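Local structure of putative type VI secretion protein (6SKI) at residues 56-60 and 497-502; 255-260 and 507-513. The protein is probably a phospholipase toxin of the type VI secretion system, a hydrolase effector carried on the VgrG spike. All blocks are in the same frame, centred on the assembly; numbering follows the deposited sequence.

Contact 1 of 2, residues 56-60 and 497-502; sequences RLMKF and DGNLWV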
# COMPACT_ATOMS: atom_id res chain seq x y z
N ARG A 56 -0.20 -1.51 -14.88
CA ARG A 56 0.38 -2.58 -15.67
C ARG A 56 1.22 -2.03 -16.81
O ARG A 56 2.26 -2.60 -17.16
CB ARG A 56 -0.73 -3.48 -16.20
CG ARG A 56 -1.49 -4.23 -15.11
CD ARG A 56 -2.33 -5.34 -15.69
NE ARG A 56 -2.63 -5.12 -17.10
CZ ARG A 56 -3.81 -4.70 -17.55
NH1 ARG A 56 -4.80 -4.45 -16.70
NH2 ARG A 56 -4.00 -4.52 -18.84
N LEU A 57 0.79 -0.91 -17.39
CA LEU A 57 1.58 -0.29 -18.46
C LEU A 57 2.80 0.42 -17.91
O LEU A 57 3.84 0.46 -18.57
CB LEU A 57 0.71 0.68 -19.26
CG LEU A 57 -0.42 0.04 -20.05
CD1 LEU A 57 -1.15 1.09 -20.86
CD2 LEU A 57 0.11 -1.06 -20.93
N MET A 58 2.70 1.00 -16.71
CA MET A 58 3.88 1.54 -16.05
C MET A 58 4.94 0.48 -15.87
O MET A 58 6.14 0.77 -15.92
CB MET A 58 3.50 2.14 -14.70
CG MET A 58 3.60 3.64 -14.62
SD MET A 58 3.41 4.23 -12.93
CE MET A 58 5.10 4.17 -12.35
N LYS A 59 4.51 -0.77 -15.65
CA LYS A 59 5.47 -1.86 -15.49
C LYS A 59 6.26 -2.12 -16.78
O LYS A 59 7.32 -2.75 -16.72
CB LYS A 59 4.75 -3.12 -15.02
CG LYS A 59 4.78 -3.28 -13.51
CD LYS A 59 4.08 -4.54 -13.05
CE LYS A 59 2.58 -4.41 -13.21
NZ LYS A 59 1.90 -5.71 -13.00
N PHE A 60 5.77 -1.64 -17.93
CA PHE A 60 6.54 -1.79 -19.17
C PHE A 60 7.88 -1.09 -19.10
O PHE A 60 8.84 -1.52 -19.76
CB PHE A 60 5.76 -1.23 -20.36
CG PHE A 60 4.87 -2.22 -21.04
CD1 PHE A 60 5.23 -2.76 -22.26
CD2 PHE A 60 3.66 -2.58 -20.49
CE1 PHE A 60 4.41 -3.65 -22.90
CE2 PHE A 60 2.83 -3.47 -21.13
CZ PHE A 60 3.21 -4.01 -22.34
N ASP A 497 0.09 -6.04 -24.17
CA ASP A 497 -0.94 -5.02 -24.20
C ASP A 497 -1.01 -4.43 -25.60
O ASP A 497 -0.02 -4.37 -26.32
CB ASP A 497 -0.68 -3.91 -23.17
CG ASP A 497 -1.96 -3.26 -22.68
OD1 ASP A 497 -2.79 -3.97 -22.07
OD2 ASP A 497 -2.15 -2.05 -22.92
N GLY A 498 -2.21 -3.98 -25.97
CA GLY A 498 -2.41 -3.36 -27.26
C GLY A 498 -2.49 -1.85 -27.23
O GLY A 498 -2.87 -1.25 -28.24
N ASN A 499 -2.14 -1.22 -26.12
CA ASN A 499 -2.22 0.22 -25.97
C ASN A 499 -0.85 0.89 -26.07
O ASN A 499 -0.75 2.10 -25.84
CB ASN A 499 -2.87 0.57 -24.63
CG ASN A 499 -4.33 0.20 -24.59
OD1 ASN A 499 -5.13 0.70 -25.38
ND2 ASN A 499 -4.69 -0.68 -23.67
N LEU A 500 0.19 0.14 -26.41
CA LEU A 500 1.54 0.67 -26.47
C LEU A 500 2.24 0.11 -27.70
O LEU A 500 1.91 -0.97 -28.19
CB LEU A 500 2.35 0.32 -25.22
CG LEU A 500 1.86 0.72 -23.83
CD1 LEU A 500 2.86 0.27 -22.79
CD2 LEU A 500 1.63 2.21 -23.73
N TRP A 501 3.22 0.86 -28.18
CA TRP A 501 4.19 0.37 -29.14
C TRP A 501 5.57 0.72 -28.61
O TRP A 501 5.83 1.88 -28.29
CB TRP A 501 3.97 0.96 -30.53
CG TRP A 501 5.01 0.53 -31.52
CD1 TRP A 501 5.03 -0.64 -32.22
CD2 TRP A 501 6.18 1.25 -31.90
NE1 TRP A 501 6.14 -0.69 -33.01
CE2 TRP A 501 6.87 0.46 -32.84
CE3 TRP A 501 6.72 2.49 -31.55
CZ2 TRP A 501 8.06 0.87 -33.42
CZ3 TRP A 501 7.90 2.89 -32.13
CH2 TRP A 501 8.56 2.08 -33.06
N VAL A 502 6.45 -0.27 -28.52
CA VAL A 502 7.78 -0.07 -27.98
C VAL A 502 8.77 -0.12 -29.14
O VAL A 502 8.72 -1.04 -29.97
CB VAL A 502 8.13 -1.12 -26.91
CG1 VAL A 502 9.44 -0.77 -26.25
CG2 VAL A 502 7.02 -1.19 -25.88

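Contact 2 of 2, residues 255-260 and 507-513; sequences NFFDIN and GEIFIHR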
# COMPACT_ATOMS: atom_id res chain seq x y z
N ASN A 255 10.95 6.07 -19.85
CA ASN A 255 11.07 5.66 -21.24
C ASN A 255 9.78 5.84 -22.03
O ASN A 255 9.74 5.47 -23.20
CB ASN A 255 11.52 4.20 -21.32
CG ASN A 255 12.85 3.96 -20.66
OD1 ASN A 255 13.73 4.82 -20.69
ND2 ASN A 255 13.01 2.79 -20.05
N PHE A 256 8.74 6.40 -21.42
CA PHE A 256 7.51 6.72 -22.13
C PHE A 256 7.69 8.05 -22.84
O PHE A 256 7.87 9.08 -22.19
CB PHE A 256 6.32 6.78 -21.18
CG PHE A 256 5.84 5.45 -20.71
CD1 PHE A 256 4.62 4.95 -21.11
CD2 PHE A 256 6.61 4.69 -19.84
CE1 PHE A 256 4.18 3.73 -20.68
CE2 PHE A 256 6.17 3.47 -19.40
CZ PHE A 256 4.95 2.99 -19.82
N PHE A 257 7.62 8.03 -24.17
CA PHE A 257 7.85 9.25 -24.95
C PHE A 257 6.82 10.33 -24.61
O PHE A 257 7.15 11.52 -24.57
CB PHE A 257 7.80 8.93 -26.44
CG PHE A 257 7.86 10.14 -27.32
CD1 PHE A 257 9.05 10.80 -27.53
CD2 PHE A 257 6.72 10.61 -27.94
CE1 PHE A 257 9.11 11.91 -28.34
CE2 PHE A 257 6.77 11.72 -28.75
CZ PHE A 257 7.97 12.37 -28.95
N ASP A 258 5.58 9.93 -24.35
CA ASP A 258 4.50 10.90 -24.20
C ASP A 258 4.63 11.71 -22.92
O ASP A 258 4.31 12.90 -22.90
CB ASP A 258 3.16 10.18 -24.25
CG ASP A 258 2.99 9.34 -25.50
OD1 ASP A 258 3.43 8.17 -25.48
OD2 ASP A 258 2.41 9.84 -26.48
N ILE A 259 5.09 11.08 -21.84
CA ILE A 259 4.94 11.64 -20.50
C ILE A 259 6.24 11.72 -19.72
O ILE A 259 6.23 12.15 -18.56
CB ILE A 259 3.89 10.86 -19.69
CG1 ILE A 259 4.21 9.37 -19.71
CG2 ILE A 259 2.50 11.11 -20.26
CD1 ILE A 259 3.13 8.51 -19.15
N ASN A 260 7.38 11.32 -20.30
CA ASN A 260 8.62 11.33 -19.54
C ASN A 260 9.06 12.74 -19.17
O ASN A 260 9.96 12.90 -18.33
CB ASN A 260 9.74 10.63 -20.31
CG ASN A 260 9.91 11.15 -21.72
OD1 ASN A 260 9.37 12.20 -22.08
ND2 ASN A 260 10.65 10.42 -22.53
N GLY A 507 13.80 1.00 -27.20
CA GLY A 507 13.01 0.63 -26.05
C GLY A 507 12.08 1.72 -25.57
O GLY A 507 11.47 1.57 -24.51
N GLU A 508 11.95 2.81 -26.32
CA GLU A 508 11.04 3.88 -25.95
C GLU A 508 9.60 3.43 -26.15
O GLU A 508 9.27 2.75 -27.13
CB GLU A 508 11.32 5.12 -26.80
CG GLU A 508 10.55 6.35 -26.39
CD GLU A 508 11.29 7.62 -26.73
OE1 GLU A 508 12.17 7.58 -27.61
OE2 GLU A 508 11.00 8.67 -26.11
N ILE A 509 8.73 3.82 -25.23
CA ILE A 509 7.33 3.43 -25.26
C ILE A 509 6.51 4.58 -25.83
O ILE A 509 6.71 5.74 -25.47
CB ILE A 509 6.82 3.03 -23.86
CG1 ILE A 509 7.69 1.93 -23.27
CG2 ILE A 509 5.38 2.57 -23.93
CD1 ILE A 509 8.53 2.37 -22.11
N PHE A 510 5.58 4.24 -26.72
CA PHE A 510 4.73 5.20 -27.39
C PHE A 510 3.29 4.77 -27.15
O PHE A 510 2.88 3.70 -27.60
CB PHE A 510 5.04 5.26 -28.89
CG PHE A 510 6.38 5.85 -29.20
CD1 PHE A 510 7.50 5.04 -29.28
CD2 PHE A 510 6.52 7.20 -29.43
CE1 PHE A 510 8.73 5.58 -29.57
CE2 PHE A 510 7.75 7.74 -29.72
CZ PHE A 510 8.85 6.93 -29.79
N ILE A 511 2.54 5.58 -26.41
CA ILE A 511 1.16 5.24 -26.11
C ILE A 511 0.31 5.43 -27.36
O ILE A 511 0.44 6.43 -28.08
CB ILE A 511 0.64 6.10 -24.95
CG1 ILE A 511 1.52 5.89 -23.71
CG2 ILE A 511 -0.80 5.77 -24.65
CD1 ILE A 511 1.11 6.72 -22.53
N HIS A 512 -0.55 4.47 -27.63
CA HIS A 512 -1.50 4.58 -28.74
C HIS A 512 -2.60 5.54 -28.32
O HIS A 512 -3.54 5.14 -27.62
CB HIS A 512 -2.05 3.21 -29.12
CG HIS A 512 -1.10 2.40 -29.94
ND1 HIS A 512 -1.21 1.03 -30.06
CD2 HIS A 512 -0.03 2.76 -30.68
CE1 HIS A 512 -0.24 0.59 -30.85
NE2 HIS A 512 0.48 1.62 -31.24
N ARG A 513 -2.49 6.79 -28.75
CA ARG A 513 -3.37 7.85 -28.29
C ARG A 513 -4.69 7.90 -29.02
O ARG A 513 -5.58 8.66 -28.62
CB ARG A 513 -2.65 9.20 -28.43
CG ARG A 513 -1.44 9.32 -27.52
CD ARG A 513 -0.87 10.74 -27.46
NE ARG A 513 -0.52 11.28 -28.77
CZ ARG A 513 -1.31 12.05 -29.50
NH1 ARG A 513 -2.51 12.39 -29.05
NH2 ARG A 513 -0.90 12.50 -30.68

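Contact 1 of 2, residues 56-60 and 497-502
Start with Leu500, whose m,t rotamer carries CD1 into the angle between Leu57 and Phe60. CD1 lies 3.6 Å from Leu57 CD2 and also sits over one face of the Phe60 ring, 3.7 Å from the centroid and only 16° off the normal, a well-aimed CH-pi contact. Leu57, m,t as well, points its branched end at 497-502; its CD1 touches Asn499 CB at 4.2 Å. Phe60, with chi1 in the m well, turns its ring towards the other segment, where Val502 CG2 approaches Phe60 CD1 at 4.3 Å and Asp497 CB approaches Phe60 CZ at 4.0 Å.

The polar edge belongs to Asp497. Its chi1 is t, and OD1 meets Arg56 NH2 at 3.5 Å near the guanidinium plane, a salt bridge reached because the arginine side chain bends at chi3 (-22°, between wells). The other oxygen, OD2, accepts Asn499 ND2 at 3.0 Å and, weakly, Asn499 N at 3.3 Å; this second bond makes an Asx turn just before strand 500-502. OD2 also lies 3.2 Å from Leu57 CD2, so the carboxylate borders the apolar patch directly.

Leu146 of helix 144-154 touches both Leu57 and Asn499, while Phe60 also touches Ala521 and Val523 of strand 521-523. The result is helix 53-58 and the residues after it packed on the Leu500 and Val502 face of a beta hairpin, strands 500-502 and 509-511, with one salt bridge beside the apolar side chains.

Contact 2 of 2, residues 255-260 and 507-513
Ile509 is the residue most deeply covered here, and it works with both backbone and side chain. Its N donates to Asn255 O (2.8 Å) and its O accepts from Phe257 N (2.8 Å), both nearly straight, so the two bonds straddle Phe256 and form a single parallel bridge in which the CA atoms of Phe256 and Ile509 are 4.5 Å apart. Meanwhile Ile509 CG2 lies over a face of the Phe256 ring, 4.0 Å from its centroid, in a CH-pi contact, and Ile509 CD1 reaches Asn255 CB at 3.6 Å.

After the bridge, 255-260 curls away, with Asn260 N bonded back to Phe256 O at 3.0 Å, and Asp258 takes over. Its OD1 accepts Ile511 N at 2.9 Å, standing in where a second strand's carbonyl would be; its OD2 faces Arg513 in a long salt bridge, 4.0 Å from NE.

Ile511, third in this account, points inward beside Ile509: its CG1 is 4.2 Å from Phe256 CD1, at the ring edge, and its CD1 is 4.3 Å from Ile259 CD1. Ile150 of helix 144-154 touches both Phe256 and Ile259, and Leu146 touches Ile511. On the outer side, Phe257 and Phe510 meet obliquely, with CG of Phe257 3.4 Å from CE2 of Phe510. What results is a one-bridge parallel extension of the 500-502/509-511 hairpin by the long connection between strands 237-243 and 278-284 of the predicted alpha/beta-hydrolase domain.

The centres of contacts 1 and 2 are about 9 Å apart, and the hairpin of strands 500-502 and 509-511 joins them: one strand serves each contact, zipped antiparallel by probable hydrogen bonds from Phe510 N to Trp501 O (2.9 Å) and from His512 N to Asn499 O (3.0 Å). The early segments meet as well, Phe256 CZ packing 3.0 Å from Leu57 O. Along the chain the order is 56-60, 255-260, 497-502, 507-513, so the two contacts interlock. Helix 144-154 touches both. Their centres lie about 21 and 25 Å from the chain's centre, on the same side. One late hairpin is thereby held against two earlier parts of the chain, tying the C-terminal region to the hydrolase fold.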